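Local coordinates for protein poly-beta-1,6-N-acetyl-D-glucosamine N-deacetylase (Aggregatibacter actinomycetemcomitans, PDB 4U10) that probably removes N-acetyl groups from poly-beta-1,6-N-acetyl-D-glucosamine, with this chain forming the zinc-binding polysaccharide deacetylase part of a longer protein, at residues 38-49 and 65-73; 226-234 and 241-249. One frame throughout, in Å; residues are numbered along the deposited sequence.

Both contacts rest on short parallel strand pairs, and both are partly buried. Interaction 1 lies toward the periphery, about 18 Å from the centre of the chain. It joins helix 31-42 and strand 47-48 to strand 68-75, by three backbone hydrogen bonds between the strands and apolar side chains beneath the helix, and its outer side ends at a surface zinc. Interaction 2 lies deeper, about 10 Å from the chain centre. It pairs strand 228-230 with 244-245 and depends more on polar groups, above all the guanidinium of R247. Strand 68-75 connects the two: R247 NH1 probably donates a hydrogen bond to S72 OG, 2.9 Å away, and S72 CB packs on F230 CE2.

Interaction 1: 38-49 and 65-73; sequences FNWLKDNGYNVV and PEKAVVLSF. With ZN (zinc ion), chain E.
N47 and V48 run parallel to A68 and V69. The two strands are joined by helix 51-58 as a beta-alpha-beta crossover in the main sheet of the deacetylase domain. Three backbone hydrogen bonds link them: N47 N to K67 O, V69 N to N47 O, and V49 N to V69 O. Beyond these a water bridges V49 O and L71 N.

The tight part lies between strand 68-75 and helix 31-42. L71 fills it with both methyls. Its CD1 is 3.6 Å from F38 CE1, and its CD2 is 4.1 Å from L41 CD1. The V48 and L71 side chains cross at about a right angle, with V48 CG1 3.9 Å from L71 CG. Y91 and Y93 also meet the F38 ring edge-to-face. Nearby, V69 CG2 touches Y46 CD1 at 3.8 Å. V49 CG1 instead packs against the P65 ring.

The solvent side is looser. The K67 chain bends at chi3 (84°) and again at chi4, which lays CE over one face of the Y46 ring, 3.8 Å from its centroid, as a CH-pi contact. The turn itself is held: N44 N and Y46 N donate to L41 O from opposite faces of its carbonyl plane. K42 and D43, which do not touch residues 65-73, bind a zinc ion. K42 NZ is a long 2.5 Å from the metal; D43 OD2 is at 1.9 Å and OD1 at 2.7 Å.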
ATOM      1  N   PHE A  38      -8.803   1.637  15.708  1.00 18.83           N
ATOM      2  CA  PHE A  38      -9.337   3.006  15.425  1.00 19.14           C
ATOM      3  C   PHE A  38      -9.795   3.687  16.681  1.00 20.65           C
ATOM      4  O   PHE A  38      -9.571   4.877  16.874  1.00 22.61           O
ATOM      5  CB  PHE A  38     -10.514   2.932  14.460  1.00 18.25           C
ATOM      6  CG  PHE A  38     -10.108   2.748  13.034  1.00 19.24           C
ATOM      7  CD1 PHE A  38      -8.804   2.395  12.702  1.00 20.10           C
ATOM      8  CD2 PHE A  38     -11.039   2.864  12.035  1.00 19.06           C
ATOM      9  CE1 PHE A  38      -8.435   2.200  11.365  1.00 21.13           C
ATOM     10  CE2 PHE A  38     -10.675   2.666  10.720  1.00 20.74           C
ATOM     11  CZ  PHE A  38      -9.369   2.360  10.382  1.00 19.00           C
ATOM     12  N   ASN A  39     -10.441   2.904  17.536  1.00 21.99           N
ATOM     13  CA  ASN A  39     -10.741   3.338  18.921  1.00 23.28           C
ATOM     14  C   ASN A  39      -9.543   3.584  19.833  1.00 23.28           C
ATOM     15  O   ASN A  39      -9.544   4.537  20.582  1.00 25.92           O
ATOM     16  CB  ASN A  39     -11.620   2.295  19.587  1.00 22.55           C
ATOM     17  CG  ASN A  39     -13.003   2.306  19.046  1.00 22.12           C
ATOM     18  OD1 ASN A  39     -13.444   3.299  18.452  1.00 21.09           O
ATOM     19  ND2 ASN A  39     -13.726   1.192  19.235  1.00 22.24           N
ATOM     20  N   TRP A  40      -8.555   2.707  19.806  1.00 23.37           N
ATOM     21  CA  TRP A  40      -7.409   2.821  20.652  1.00 25.49           C
ATOM     22  C   TRP A  40      -6.603   4.050  20.254  1.00 29.13           C
ATOM     23  O   TRP A  40      -6.078   4.755  21.142  1.00 27.55           O
ATOM     24  CB  TRP A  40      -6.533   1.589  20.551  1.00 28.58           C
ATOM     25  CG  TRP A  40      -5.413   1.683  21.476  1.00 32.30           C
ATOM     26  CD1 TRP A  40      -5.400   1.252  22.771  1.00 34.05           C
ATOM     27  CD2 TRP A  40      -4.133   2.299  21.241  1.00 35.48           C
ATOM     28  NE1 TRP A  40      -4.190   1.532  23.342  1.00 36.25           N
ATOM     29  CE2 TRP A  40      -3.396   2.184  22.436  1.00 37.91           C
ATOM     30  CE3 TRP A  40      -3.539   2.933  20.136  1.00 36.76           C
ATOM     31  CZ2 TRP A  40      -2.085   2.680  22.568  1.00 40.94           C
ATOM     32  CZ3 TRP A  40      -2.230   3.418  20.263  1.00 39.43           C
ATOM     33  CH2 TRP A  40      -1.520   3.292  21.473  1.00 42.60           C
ATOM     34  N   LEU A  41      -6.507   4.322  18.941  1.00 24.01           N
ATOM     35  CA  LEU A  41      -5.761   5.487  18.501  1.00 26.28           C
ATOM     36  C   LEU A  41      -6.425   6.746  19.074  1.00 25.55           C
ATOM     37  O   LEU A  41      -5.743   7.579  19.659  1.00 24.83           O
ATOM     38  CB  LEU A  41      -5.681   5.599  16.950  1.00 24.09           C
ATOM     39  CG  LEU A  41      -4.935   4.495  16.199  1.00 22.27           C
ATOM     40  CD1 LEU A  41      -5.202   4.561  14.717  1.00 22.61           C
ATOM     41  CD2 LEU A  41      -3.457   4.645  16.485  1.00 23.33           C
ATOM     42  N   LYS A  42      -7.738   6.883  18.894  1.00 26.63           N
ATOM     43  CA  LYS A  42      -8.396   8.178  19.226  1.00 29.32           C
ATOM     44  C   LYS A  42      -8.465   8.358  20.753  1.00 31.54           C
ATOM     45  O   LYS A  42      -8.422   9.501  21.235  1.00 29.95           O
ATOM     46  CB  LYS A  42      -9.799   8.278  18.650  1.00 30.29           C
ATOM     47  CG  LYS A  42     -10.876   7.502  19.421  1.00 28.63           C
ATOM     48  CD  LYS A  42     -12.174   7.534  18.628  1.00 29.91           C
ATOM     49  CE  LYS A  42     -13.418   7.161  19.420  1.00 28.95           C
ATOM     50  NZ  LYS A  42     -13.299   5.801  19.998  1.00 31.12           N
ATOM     51  N   ASP A  43      -8.577   7.224  21.473  1.00 31.08           N
ATOM     52  CA  ASP A  43      -8.673   7.187  22.951  1.00 36.05           C
ATOM     53  C   ASP A  43      -7.280   7.205  23.592  1.00 37.43           C
ATOM     54  O   ASP A  43      -7.163   6.939  24.776  1.00 38.15           O
ATOM     55  CB  ASP A  43      -9.425   5.916  23.458  1.00 32.66           C
ATOM     56  CG  ASP A  43     -10.916   5.890  23.043  1.00 34.27           C
ATOM     57  OD1 ASP A  43     -11.387   6.931  22.556  1.00 33.45           O
ATOM     58  OD2 ASP A  43     -11.626   4.842  23.123  1.00 26.39           O
ATOM     59  N   ASN A  44      -6.233   7.440  22.809  1.00 32.65           N
ATOM     60  CA  ASN A  44      -4.879   7.596  23.350  1.00 30.31           C
ATOM     61  C   ASN A  44      -4.127   8.799  22.797  1.00 27.59           C
ATOM     62  O   ASN A  44      -2.907   8.948  23.000  1.00 25.84           O
ATOM     63  CB  ASN A  44      -4.117   6.322  23.157  1.00 31.57           C
ATOM     64  CG  ASN A  44      -4.772   5.176  23.915  1.00 37.32           C
ATOM     65  OD1 ASN A  44      -5.909   4.762  23.617  1.00 41.28           O
ATOM     66  ND2 ASN A  44      -4.118   4.738  24.954  1.00 34.84           N
ATOM     67  N   GLY A  45      -4.848   9.683  22.127  1.00 29.50           N
ATOM     68  CA  GLY A  45      -4.258  10.980  21.740  1.00 30.49           C
ATOM     69  C   GLY A  45      -3.592  10.988  20.390  1.00 32.18           C
ATOM     70  O   GLY A  45      -2.920  11.979  20.025  1.00 31.76           O
ATOM     71  N   TYR A  46      -3.754   9.887  19.643  1.00 28.74           N
ATOM     72  CA  TYR A  46      -3.189   9.800  18.302  1.00 27.19           C
ATOM     73  C   TYR A  46      -4.200  10.394  17.368  1.00 24.91           C
ATOM     74  O   TYR A  46      -5.400  10.072  17.440  1.00 26.85           O
ATOM     75  CB  TYR A  46      -2.835   8.337  17.933  1.00 28.52           C
ATOM     76  CG  TYR A  46      -1.683   7.842  18.763  1.00 30.44           C
ATOM     77  CD1 TYR A  46      -0.395   8.257  18.502  1.00 34.11           C
ATOM     78  CD2 TYR A  46      -1.898   7.015  19.885  1.00 38.13           C
ATOM     79  CE1 TYR A  46       0.683   7.828  19.282  1.00 37.65           C
ATOM     80  CE2 TYR A  46      -0.840   6.594  20.696  1.00 37.11           C
ATOM     81  CZ  TYR A  46       0.447   6.997  20.393  1.00 40.58           C
ATOM     82  OH  TYR A  46       1.507   6.575  21.177  1.00 47.41           O
ATOM     83  N   ASN A  47      -3.713  11.290  16.506  1.00 21.77           N
ATOM     84  CA  ASN A  47      -4.519  12.006  15.550  1.00 19.13           C
ATOM     85  C   ASN A  47      -4.202  11.430  14.173  1.00 18.83           C
ATOM     86  O   ASN A  47      -3.095  11.595  13.679  1.00 16.30           O
ATOM     87  CB  ASN A  47      -4.129  13.475  15.606  1.00 18.42           C
ATOM     88  CG  ASN A  47      -4.548  14.120  16.937  1.00 19.64           C
ATOM     89  OD1 ASN A  47      -3.733  14.603  17.751  1.00 22.59           O
ATOM     90  ND2 ASN A  47      -5.775  14.115  17.146  1.00 16.70           N
ATOM     91  N   VAL A  48      -5.188  10.797  13.563  1.00 18.11           N
ATOM     92  CA  VAL A  48      -5.146  10.366  12.152  1.00 17.36           C
ATOM     93  C   VAL A  48      -5.205  11.529  11.197  1.00 17.45           C
ATOM     94  O   VAL A  48      -6.165  12.294  11.141  1.00 16.40           O
ATOM     95  CB  VAL A  48      -6.210   9.300  11.841  1.00 16.72           C
ATOM     96  CG1 VAL A  48      -6.168   8.882  10.366  1.00 16.64           C
ATOM     97  CG2 VAL A  48      -5.960   8.093  12.730  1.00 15.79           C
ATOM     98  N   VAL A  49      -4.156  11.670  10.431  1.00 15.72           N
ATOM     99  CA  VAL A  49      -4.061  12.750   9.474  1.00 17.35           C
ATOM    100  C   VAL A  49      -4.004  12.175   8.055  1.00 17.75           C
ATOM    101  O   VAL A  49      -3.635  11.034   7.843  1.00 16.05           O
ATOM    102  CB  VAL A  49      -2.800  13.591   9.723  1.00 17.97           C
ATOM    103  CG1 VAL A  49      -2.831  14.149  11.160  1.00 18.44           C
ATOM    104  CG2 VAL A  49      -1.567  12.755   9.436  1.00 19.73           C
ATOM    105  N   PRO A  65      -1.005  17.920  13.882  1.00 30.60           N
ATOM    106  CA  PRO A  65      -1.298  17.796  15.308  1.00 30.42           C
ATOM    107  C   PRO A  65      -0.278  16.909  15.966  1.00 31.42           C
ATOM    108  O   PRO A  65       0.597  16.331  15.271  1.00 29.56           O
ATOM    109  CB  PRO A  65      -2.702  17.169  15.328  1.00 29.01           C
ATOM    110  CG  PRO A  65      -2.750  16.388  14.045  1.00 30.83           C
ATOM    111  CD  PRO A  65      -2.008  17.243  13.045  1.00 29.46           C
ATOM    112  N   GLU A  66      -0.366  16.814  17.292  1.00 33.17           N
ATOM    113  CA  GLU A  66       0.453  15.875  18.060  1.00 35.15           C
ATOM    114  C   GLU A  66       0.132  14.435  17.664  1.00 26.23           C
ATOM    115  O   GLU A  66      -0.976  14.132  17.202  1.00 26.71           O
ATOM    116  CB  GLU A  66       0.248  16.040  19.589  1.00 38.90           C
ATOM    117  CG  GLU A  66       1.251  16.981  20.267  1.00 47.84           C
ATOM    118  CD  GLU A  66       2.678  16.425  20.421  1.00 54.63           C
ATOM    119  OE1 GLU A  66       2.931  15.219  20.150  1.00 68.75           O
ATOM    120  OE2 GLU A  66       3.569  17.216  20.817  1.00 55.36           O
ATOM    121  N   LYS A  67       1.126  13.586  17.818  1.00 23.06           N
ATOM    122  CA  LYS A  67       0.981  12.147  17.691  1.00 25.95           C
ATOM    123  C   LYS A  67       0.222  11.811  16.375  1.00 24.11           C
ATOM    124  O   LYS A  67      -0.752  11.051  16.371  1.00 21.24           O
ATOM    125  CB  LYS A  67       0.270  11.567  18.927  1.00 30.99           C
ATOM    126  CG  LYS A  67       0.785  12.128  20.267  1.00 35.29           C
ATOM    127  CD  LYS A  67       0.047  11.516  21.448  1.00 41.61           C
ATOM    128  CE  LYS A  67       0.649  10.182  21.862  1.00 45.40           C
ATOM    129  NZ  LYS A  67       1.859  10.423  22.710  1.00 49.12           N
ATOM    130  N   ALA A  68       0.686  12.419  15.293  1.00 21.24           N
ATOM    131  CA  ALA A  68       0.077  12.236  13.958  1.00 22.51           C
ATOM    132  C   ALA A  68       0.298  10.794  13.506  1.00 20.53           C
ATOM    133  O   ALA A  68       1.339  10.203  13.771  1.00 18.70           O
ATOM    134  CB  ALA A  68       0.687  13.220  12.958  1.00 24.57           C
ATOM    135  N   VAL A  69      -0.696  10.220  12.837  1.00 20.48           N
ATOM    136  CA  VAL A  69      -0.621   8.861  12.361  1.00 20.21           C
ATOM    137  C   VAL A  69      -1.328   8.822  11.007  1.00 18.27           C
ATOM    138  O   VAL A  69      -2.368   9.447  10.825  1.00 16.06           O
ATOM    139  CB  VAL A  69      -1.379   7.927  13.312  1.00 23.07           C
ATOM    140  CG1 VAL A  69      -1.464   6.525  12.730  1.00 23.01           C
ATOM    141  CG2 VAL A  69      -0.722   7.945  14.686  1.00 26.03           C
ATOM    142  N   VAL A  70      -0.749   8.084  10.063  1.00 16.48           N
ATOM    143  CA  VAL A  70      -1.330   7.858   8.743  1.00 15.04           C
ATOM    144  C   VAL A  70      -1.764   6.375   8.676  1.00 15.17           C
ATOM    145  O   VAL A  70      -1.026   5.452   9.088  1.00 13.78           O
ATOM    146  CB  VAL A  70      -0.344   8.154   7.597  1.00 15.06           C
ATOM    147  CG1 VAL A  70      -0.970   7.887   6.189  1.00 13.30           C
ATOM    148  CG2 VAL A  70       0.099   9.598   7.623  1.00 15.85           C
ATOM    149  N   LEU A  71      -2.928   6.134   8.097  1.00 15.59           N
ATOM    150  CA  LEU A  71      -3.431   4.771   7.901  1.00 14.85           C
ATOM    151  C   LEU A  71      -3.245   4.402   6.440  1.00 16.04           C
ATOM    152  O   LEU A  71      -3.565   5.198   5.621  1.00 15.95           O
ATOM    153  CB  LEU A  71      -4.937   4.719   8.187  1.00 16.92           C
ATOM    154  CG  LEU A  71      -5.409   5.104   9.578  1.00 16.28           C
ATOM    155  CD1 LEU A  71      -6.937   5.059   9.688  1.00 16.31           C
ATOM    156  CD2 LEU A  71      -4.775   4.244  10.641  1.00 16.81           C
ATOM    157  N   SER A  72      -2.796   3.168   6.130  1.00 15.20           N
ATOM    158  CA  SER A  72      -2.534   2.731   4.763  1.00 15.55           C
ATOM    159  C   SER A  72      -3.044   1.302   4.494  1.00 16.52           C
ATOM    160  O   SER A  72      -2.962   0.443   5.387  1.00 15.84           O
ATOM    161  CB  SER A  72      -1.052   2.865   4.414  1.00 16.45           C
ATOM    162  OG  SER A  72      -0.196   2.045   5.205  1.00 14.63           O
ATOM    163  N   PHE A  73      -3.630   1.095   3.296  1.00 14.59           N
ATOM    164  CA  PHE A  73      -4.246  -0.169   2.952  1.00 14.82           C
ATOM    165  C   PHE A  73      -3.723  -0.578   1.600  1.00 14.34           C
ATOM    166  O   PHE A  73      -3.703   0.230   0.653  1.00 14.18           O
ATOM    167  CB  PHE A  73      -5.764  -0.095   2.924  1.00 14.10           C
ATOM    168  CG  PHE A  73      -6.360   0.288   4.241  1.00 13.33           C
ATOM    169  CD1 PHE A  73      -6.477   1.637   4.613  1.00 13.04           C
ATOM    170  CD2 PHE A  73      -6.842  -0.683   5.114  1.00 13.38           C
ATOM    171  CE1 PHE A  73      -6.991   1.967   5.868  1.00 12.94           C
ATOM    172  CE2 PHE A  73      -7.359  -0.344   6.334  1.00 12.42           C
ATOM    173  CZ  PHE A  73      -7.416   0.982   6.723  1.00 12.74           C
TER
HETATM  174 ZN    ZN E 403     -13.341   5.065  22.361  0.60 14.98          ZN
HETATM  175  O   HOH W   1      -4.404   8.332   7.081  1.00 13.71           O

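Interaction 2: 226-234 and 241-249; sequences MTHHFALGQ and GDRYVGRLL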
HETATM    1  N   MSE A 226       7.127   9.663  -7.807  1.00 23.04           N
HETATM    2  CA  MSE A 226       6.899   9.050  -6.514  1.00 23.08           C
HETATM    3  C   MSE A 226       8.212   9.007  -5.786  1.00 24.28           C
HETATM    4  O   MSE A 226       8.953   7.964  -5.814  1.00 23.81           O
HETATM    5  CB  MSE A 226       6.259   7.705  -6.754  1.00 21.90           C
HETATM    6  CG  MSE A 226       4.996   7.900  -7.577  1.00 22.67           C
HETATM    7 SE   MSE A 226       4.223   6.122  -7.940  1.00 24.58          SE
HETATM    8  CE  MSE A 226       4.685   5.695  -9.698  1.00 19.58           C
ATOM      9  N   THR A 227       8.526  10.144  -5.152  1.00 21.70           N
ATOM     10  CA  THR A 227       9.729  10.303  -4.352  1.00 24.86           C
ATOM     11  C   THR A 227       9.461   9.855  -2.916  1.00 22.60           C
ATOM     12  O   THR A 227      10.350   9.378  -2.250  1.00 24.36           O
ATOM     13  CB  THR A 227      10.214  11.790  -4.399  1.00 25.94           C
ATOM     14  OG1 THR A 227      10.708  12.046  -5.699  1.00 33.78           O
ATOM     15  CG2 THR A 227      11.326  12.032  -3.453  1.00 27.08           C
ATOM     16  N   HIS A 228       8.214  10.001  -2.460  1.00 21.47           N
ATOM     17  CA  HIS A 228       7.766   9.357  -1.226  1.00 20.96           C
ATOM     18  C   HIS A 228       7.444   7.883  -1.455  1.00 16.57           C
ATOM     19  O   HIS A 228       6.646   7.523  -2.312  1.00 17.13           O
ATOM     20  CB  HIS A 228       6.576  10.101  -0.635  1.00 20.00           C
ATOM     21  CG  HIS A 228       6.903  11.508  -0.273  1.00 21.32           C
ATOM     22  ND1 HIS A 228       7.581  11.842   0.883  1.00 25.94           N
ATOM     23  CD2 HIS A 228       6.675  12.662  -0.923  1.00 21.24           C
ATOM     24  CE1 HIS A 228       7.780  13.148   0.897  1.00 24.84           C
ATOM     25  NE2 HIS A 228       7.224  13.664  -0.182  1.00 20.38           N
ATOM     26  N   HIS A 229       8.061   7.037  -0.671  1.00 15.90           N
ATOM     27  CA  HIS A 229       7.827   5.608  -0.771  1.00 15.51           C
ATOM     28  C   HIS A 229       7.554   4.982   0.588  1.00 15.12           C
ATOM     29  O   HIS A 229       8.217   5.276   1.596  1.00 17.08           O
ATOM     30  CB  HIS A 229       8.966   4.943  -1.590  1.00 15.28           C
ATOM     31  CG  HIS A 229      10.328   5.098  -1.006  1.00 15.40           C
ATOM     32  ND1 HIS A 229      10.891   4.161  -0.173  1.00 15.95           N
ATOM     33  CD2 HIS A 229      11.261   6.064  -1.171  1.00 14.46           C
ATOM     34  CE1 HIS A 229      12.113   4.536   0.158  1.00 15.14           C
ATOM     35  NE2 HIS A 229      12.345   5.705  -0.408  1.00 15.35           N
ATOM     36  N   PHE A 230       6.596   4.072   0.627  1.00 15.01           N
ATOM     37  CA  PHE A 230       6.195   3.400   1.863  1.00 13.73           C
ATOM     38  C   PHE A 230       6.818   1.992   1.925  1.00 15.13           C
ATOM     39  O   PHE A 230       6.453   1.109   1.138  1.00 13.30           O
ATOM     40  CB  PHE A 230       4.670   3.245   1.904  1.00 13.72           C
ATOM     41  CG  PHE A 230       3.871   4.510   2.265  1.00 13.96           C
ATOM     42  CD1 PHE A 230       4.400   5.784   2.249  1.00 14.86           C
ATOM     43  CD2 PHE A 230       2.493   4.375   2.560  1.00 15.37           C
ATOM     44  CE1 PHE A 230       3.563   6.906   2.552  1.00 15.04           C
ATOM     45  CE2 PHE A 230       1.721   5.451   2.886  1.00 13.84           C
ATOM     46  CZ  PHE A 230       2.262   6.694   2.882  1.00 14.21           C
ATOM     47  N   ALA A 231       7.670   1.765   2.932  1.00 14.37           N
ATOM     48  CA  ALA A 231       8.228   0.429   3.243  1.00 17.17           C
ATOM     49  C   ALA A 231       7.496  -0.205   4.457  1.00 19.20           C
ATOM     50  O   ALA A 231       6.347   0.129   4.736  1.00 18.85           O
ATOM     51  CB  ALA A 231       9.753   0.556   3.449  1.00 18.23           C
ATOM     52  N   LEU A 232       8.087  -1.170   5.155  1.00 21.18           N
ATOM     53  CA  LEU A 232       7.489  -1.650   6.377  1.00 21.55           C
ATOM     54  C   LEU A 232       8.377  -1.181   7.538  1.00 25.35           C
ATOM     55  O   LEU A 232       8.828  -0.013   7.547  1.00 24.87           O
ATOM     56  CB  LEU A 232       7.263  -3.163   6.317  1.00 19.75           C
ATOM     57  CG  LEU A 232       6.163  -3.597   5.344  1.00 19.55           C
ATOM     58  CD1 LEU A 232       6.034  -5.120   5.270  1.00 19.25           C
ATOM     59  CD2 LEU A 232       4.872  -2.995   5.843  1.00 18.66           C
ATOM     60  N   GLY A 233       8.643  -2.085   8.482  1.00 29.19           N
ATOM     61  CA  GLY A 233       9.218  -1.753   9.795  1.00 36.88           C
ATOM     62  C   GLY A 233      10.731  -1.568   9.848  1.00 38.61           C
ATOM     63  O   GLY A 233      11.304  -1.510  10.923  1.00 49.93           O
ATOM     64  N   GLN A 234      11.355  -1.457   8.689  1.00 41.69           N
ATOM     65  CA  GLN A 234      12.772  -1.133   8.570  1.00 46.60           C
ATOM     66  C   GLN A 234      13.143   0.346   8.910  1.00 48.63           C
ATOM     67  O   GLN A 234      14.310   0.784   8.740  1.00 55.58           O
ATOM     68  CB  GLN A 234      13.244  -1.544   7.152  1.00 48.83           C
ATOM     69  CG  GLN A 234      12.381  -1.141   5.936  1.00 51.82           C
ATOM     70  CD  GLN A 234      11.482  -2.260   5.396  1.00 52.14           C
ATOM     71  OE1 GLN A 234      10.486  -2.603   6.021  1.00 57.31           O
ATOM     72  NE2 GLN A 234      11.822  -2.815   4.229  1.00 46.70           N
ATOM     73  N   GLY A 241       8.856  15.748   5.621  1.00 25.61           N
ATOM     74  CA  GLY A 241       9.805  15.881   4.542  1.00 25.55           C
ATOM     75  C   GLY A 241      10.496  14.600   4.114  1.00 24.00           C
ATOM     76  O   GLY A 241      11.053  14.578   3.020  1.00 25.87           O
ATOM     77  N   ASP A 242      10.510  13.563   4.961  1.00 26.00           N
ATOM     78  CA  ASP A 242      11.169  12.274   4.631  1.00 24.64           C
ATOM     79  C   ASP A 242      10.590  11.686   3.356  1.00 25.63           C
ATOM     80  O   ASP A 242       9.379  11.750   3.145  1.00 24.25           O
ATOM     81  CB  ASP A 242      11.016  11.262   5.761  1.00 26.88           C
ATOM     82  CG  ASP A 242      11.923  11.577   6.948  1.00 26.68           C
ATOM     83  OD1 ASP A 242      12.724  12.535   6.848  1.00 25.39           O
ATOM     84  OD2 ASP A 242      11.824  10.880   7.962  1.00 24.86           O
ATOM     85  N   ARG A 243      11.472  11.176   2.505  1.00 23.60           N
ATOM     86  CA  ARG A 243      11.122  10.419   1.317  1.00 26.37           C
ATOM     87  C   ARG A 243      10.807   8.960   1.668  1.00 25.17           C
ATOM     88  O   ARG A 243       9.806   8.395   1.213  1.00 23.02           O
ATOM     89  CB  ARG A 243      12.291  10.455   0.336  1.00 29.58           C
ATOM     90  CG  ARG A 243      12.618  11.850  -0.196  1.00 36.82           C
ATOM     91  CD  ARG A 243      14.084  11.889  -0.710  1.00 43.00           C
ATOM     92  NE  ARG A 243      14.348  12.907  -1.742  1.00 49.72           N
ATOM     93  CZ  ARG A 243      14.263  14.233  -1.578  1.00 51.98           C
ATOM     94  NH1 ARG A 243      13.907  14.794  -0.409  1.00 49.95           N
ATOM     95  NH2 ARG A 243      14.534  15.014  -2.621  1.00 55.54           N
ATOM     96  N   TYR A 244      11.658   8.376   2.506  1.00 25.93           N
ATOM     97  CA  TYR A 244      11.557   6.956   2.956  1.00 26.63           C
ATOM     98  C   TYR A 244      10.630   6.876   4.159  1.00 25.01           C
ATOM     99  O   TYR A 244      10.978   7.369   5.234  1.00 24.38           O
ATOM    100  CB  TYR A 244      12.968   6.465   3.335  1.00 28.01           C
ATOM    101  CG  TYR A 244      13.157   5.078   3.940  1.00 31.25           C
ATOM    102  CD1 TYR A 244      12.147   4.101   3.953  1.00 36.90           C
ATOM    103  CD2 TYR A 244      14.384   4.735   4.463  1.00 38.96           C
ATOM    104  CE1 TYR A 244      12.380   2.855   4.519  1.00 34.38           C
ATOM    105  CE2 TYR A 244      14.635   3.494   5.005  1.00 40.77           C
ATOM    106  CZ  TYR A 244      13.641   2.556   5.033  1.00 39.77           C
ATOM    107  OH  TYR A 244      13.966   1.330   5.582  1.00 43.57           O
ATOM    108  N   VAL A 245       9.465   6.270   3.990  1.00 19.88           N
ATOM    109  CA  VAL A 245       8.466   6.264   5.052  1.00 19.71           C
ATOM    110  C   VAL A 245       8.334   4.842   5.563  1.00 18.27           C
ATOM    111  O   VAL A 245       8.117   3.956   4.780  1.00 18.35           O
ATOM    112  CB  VAL A 245       7.132   6.694   4.483  1.00 21.21           C
ATOM    113  CG1 VAL A 245       6.058   6.541   5.565  1.00 23.73           C
ATOM    114  CG2 VAL A 245       7.218   8.113   3.961  1.00 20.90           C
ATOM    115  N   GLY A 246       8.555   4.596   6.840  1.00 16.82           N
ATOM    116  CA  GLY A 246       8.323   3.283   7.442  1.00 16.87           C
ATOM    117  C   GLY A 246       6.937   3.087   7.988  1.00 17.00           C
ATOM    118  O   GLY A 246       6.220   4.041   8.335  1.00 17.18           O
ATOM    119  N   ARG A 247       6.540   1.831   8.078  1.00 16.63           N
ATOM    120  CA  ARG A 247       5.221   1.483   8.489  1.00 16.23           C
ATOM    121  C   ARG A 247       5.253   0.281   9.416  1.00 18.54           C
ATOM    122  O   ARG A 247       6.148  -0.595   9.325  1.00 15.65           O
ATOM    123  CB  ARG A 247       4.354   1.176   7.239  1.00 15.65           C
ATOM    124  CG  ARG A 247       4.278   2.277   6.160  1.00 14.45           C
ATOM    125  CD  ARG A 247       3.172   1.931   5.155  1.00 14.16           C
ATOM    126  NE  ARG A 247       3.521   0.697   4.404  1.00 13.06           N
ATOM    127  CZ  ARG A 247       2.691   0.014   3.619  1.00 13.32           C
ATOM    128  NH1 ARG A 247       1.430   0.392   3.465  1.00 13.47           N
ATOM    129  NH2 ARG A 247       3.096  -1.098   3.003  1.00 13.65           N
ATOM    130  N   LEU A 248       4.250   0.190  10.285  1.00 18.33           N
ATOM    131  CA  LEU A 248       4.035  -1.022  11.032  1.00 19.03           C
ATOM    132  C   LEU A 248       3.139  -1.989  10.252  1.00 18.24           C
ATOM    133  O   LEU A 248       2.005  -1.658   9.935  1.00 16.83           O
ATOM    134  CB  LEU A 248       3.388  -0.671  12.386  1.00 21.82           C
ATOM    135  CG  LEU A 248       3.072  -1.877  13.261  1.00 22.35           C
ATOM    136  CD1 LEU A 248       4.346  -2.636  13.607  1.00 22.45           C
ATOM    137  CD2 LEU A 248       2.349  -1.342  14.469  1.00 23.35           C
ATOM    138  N   LEU A 249       3.620  -3.190   9.958  1.00 16.67           N
ATOM    139  CA  LEU A 249       2.763  -4.206   9.326  1.00 17.52           C
ATOM    140  C   LEU A 249       1.775  -4.800  10.293  1.00 17.29           C
ATOM    141  O   LEU A 249       2.180  -5.436  11.265  1.00 16.48           O
ATOM    142  CB  LEU A 249       3.626  -5.348   8.753  1.00 19.19           C
ATOM    143  CG  LEU A 249       2.922  -6.529   8.082  1.00 18.75           C
ATOM    144  CD1 LEU A 249       2.134  -6.029   6.904  1.00 19.34           C
ATOM    145  CD2 LEU A 249       3.890  -7.620   7.643  1.00 18.48           C
TER
HETATM  146  O   HOH W   2       5.745  -1.494   1.619  1.00 14.28           O
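H229 and F230 pair in parallel with Y244 and V245, forming one side of the small sheet of strands 205-207, 228-230 and 244-245. The ladder has three bonds: H229 N to R243 O, V245 N to H229 O, and A231 N to V245 O. The pairing then changes. R247 N donates to L232 O at 3.0 Å from well above the carbonyl plane.

R247 supplies the main side-chain bond. Its NE reaches A231 O at 2.9 Å, with 166° at the hydrogen and the oxygen in the guanidinium plane. F230 CB lies over a face of the guanidinium, and F230 CD2 is 3.6 Å from R247 CD. L232 CD2 packs near R247 NH2 at 3.8 Å. On the other face of the strand pair, chi1 of 61° puts H229 CG between its backbone N and carbonyl carbon. One ring face then lies against Y244 CA, 3.9 Å from the ring centroid. The Y244 ring meets A231 CB at its edge, CE1 to CB 3.7 Å. H228 ND1 makes only a weak bond to D242 O.

Further out, W208 and F213 meet the H229 ring, and W51 meets H228 and F230 edge-to-face. A water joins F230 O to R247 NH2, weakly at the nitrogen. R247 NH1 forms a salt bridge to D74, a zinc ligand. With NE held by the main chain and NH1 by D74, the guanidinium is fixed in rotation. This is consistent with R247 acting as a second-shell residue that positions D74 at the metal.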